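Local coordinates for imidazoleglycerol-phosphate dehydratase (Pyrococcus furiosus, PDB 5DNL) that catalyses the dehydration of imidazoleglycerol phosphate to imidazoleacetol phosphate, the sixth step of histidine biosynthesis, at the interface of chains A and B. Residues are numbered along the deposited sequence; one frame, centred on the assembly and turned at random. Chains: chain A/B, Imidazoleglycerol-phosphate dehydratase.

The interface of chains A and B. Residues chain A 79, 90, 92-93, 135; chain B 81, 83, 88.
A:Asn79, A:Ser92 and A:Leu90 meet B:Ile81, B:Pro83 and B:Leu88 in a small, mostly apolar homomeric contact between strands, where non-equivalent faces of two dehydratase copies help hold neighbouring subunits together in the deposited 24-chain assembly. It shows how a side chain positioned by a neighbour in its own subunit can place a directed hydrogen bond in an apolar contact. The amide nitrogen ND2 of A:Asn79 donates to the backbone O of B:Ile81 at 2.9 Å, in the carbonyl plane and on a lone pair, although the acceptor lies 18° out of the amide plane. Behind it, the hydroxyl OG of A:Ser92 donates to OD1 of A:Asn79 at 2.7 Å, which probably fixes the flip of the amide and points ND2 at B:Ile81. With OG anti to the backbone N (chi1 -179°), A:Ser92 also sets this hydroxyl against the ring of B:Pro83, 3.3 Å from CG. With an alanine at A:Asn79, the carbonyl of B:Ile81 would probably lose this cross-chain donor and the hydroxyl of A:Ser92 this acceptor. Around this bond the packing is apolar: CB of A:Ser92 lies 3.6 Å from CD1 of B:Leu88, A:Leu90 meets B:Ile81 tip to tip through their CD1 methyls, 3.9 Å apart, and A:Leu90 CD2 meets CD2 of B:Leu88 likewise. B:Leu88 slides past A:His135, its CB over the rim of one imidazole face, while CD2 of that ring approaches CB of B:Pro83. Chain A contributes strands 77-84, 87-94 and 133-140, and chain B strands 77-84 and 87-94; the whole A/B interface is not an exact two-fold.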
loop_
_atom_site.group_PDB
_atom_site.type_symbol
_atom_site.label_atom_id
_atom_site.label_comp_id
_atom_site.label_asym_id
_atom_site.label_seq_id
_atom_site.Cartn_x
_atom_site.Cartn_y
_atom_site.Cartn_z
ATOM N N ASN A 79 -2.196 -37.433 23.657
ATOM C CA ASN A 79 -2.812 -36.430 22.789
ATOM C C ASN A 79 -4.284 -36.694 22.601
ATOM O O ASN A 79 -4.748 -37.828 22.754
ATOM C CB ASN A 79 -2.179 -36.408 21.409
ATOM C CG ASN A 79 -0.690 -36.148 21.433
ATOM O OD1 ASN A 79 -0.221 -35.161 22.027
ATOM N ND2 ASN A 79 0.061 -36.999 20.762
ATOM N N LEU A 90 -6.874 -29.475 19.272
ATOM C CA LEU A 90 -5.792 -30.400 19.577
ATOM C C LEU A 90 -5.278 -30.132 20.994
ATOM O O LEU A 90 -5.020 -28.977 21.368
ATOM C CB LEU A 90 -4.659 -30.236 18.560
ATOM C CG LEU A 90 -3.318 -30.905 18.904
ATOM C CD1 LEU A 90 -3.396 -32.422 19.011
ATOM C CD2 LEU A 90 -2.288 -30.490 17.867
ATOM N N SER A 92 -2.295 -31.609 23.599
ATOM C CA SER A 92 -1.104 -32.451 23.678
ATOM C C SER A 92 -0.450 -32.269 25.024
ATOM O O SER A 92 -0.178 -31.125 25.437
ATOM C CB SER A 92 -0.130 -32.077 22.550
ATOM O OG SER A 92 1.053 -32.886 22.562
ATOM N N VAL A 93 -0.189 -33.387 25.719
ATOM C CA VAL A 93 0.353 -33.375 27.069
ATOM C C VAL A 93 1.635 -34.189 27.122
ATOM O O VAL A 93 1.722 -35.269 26.540
ATOM C CB VAL A 93 -0.672 -33.953 28.074
ATOM C CG1 VAL A 93 -0.057 -34.133 29.468
ATOM C CG2 VAL A 93 -1.912 -33.086 28.145
ATOM N N HIS A 135 -0.164 -28.251 25.641
ATOM C CA HIS A 135 -0.542 -27.445 24.498
ATOM C C HIS A 135 -2.032 -27.612 24.246
ATOM O O HIS A 135 -2.535 -28.744 24.177
ATOM C CB HIS A 135 0.183 -27.896 23.244
ATOM C CG HIS A 135 1.618 -27.511 23.202
ATOM N ND1 HIS A 135 2.056 -26.417 22.503
ATOM C CD2 HIS A 135 2.716 -28.091 23.739
ATOM C CE1 HIS A 135 3.367 -26.312 22.643
ATOM N NE2 HIS A 135 3.793 -27.323 23.367
ATOM N N ILE B 81 2.149 -37.046 17.419
ATOM C CA ILE B 81 2.238 -35.620 17.723
ATOM C C ILE B 81 3.056 -35.520 18.991
ATOM O O ILE B 81 2.662 -36.052 20.022
ATOM C CB ILE B 81 0.872 -34.944 17.858
ATOM C CG1 ILE B 81 0.176 -34.990 16.497
ATOM C CG2 ILE B 81 1.038 -33.508 18.353
ATOM C CD1 ILE B 81 -1.268 -34.498 16.495
ATOM N N PRO B 83 5.091 -33.066 21.725
ATOM C CA PRO B 83 5.477 -31.804 22.318
ATOM C C PRO B 83 6.886 -31.904 22.896
ATOM O O PRO B 83 7.345 -32.989 23.290
ATOM C CB PRO B 83 4.448 -31.615 23.427
ATOM C CG PRO B 83 4.124 -33.011 23.853
ATOM C CD PRO B 83 4.283 -33.884 22.666
ATOM N N LEU B 88 5.814 -28.321 19.158
ATOM C CA LEU B 88 4.745 -29.281 18.958
ATOM C C LEU B 88 4.848 -29.728 17.516
ATOM O O LEU B 88 4.678 -28.901 16.619
ATOM C CB LEU B 88 3.384 -28.654 19.223
ATOM C CG LEU B 88 2.192 -29.604 19.205
ATOM C CD1 LEU B 88 2.330 -30.643 20.288
ATOM C CD2 LEU B 88 0.892 -28.822 19.383
#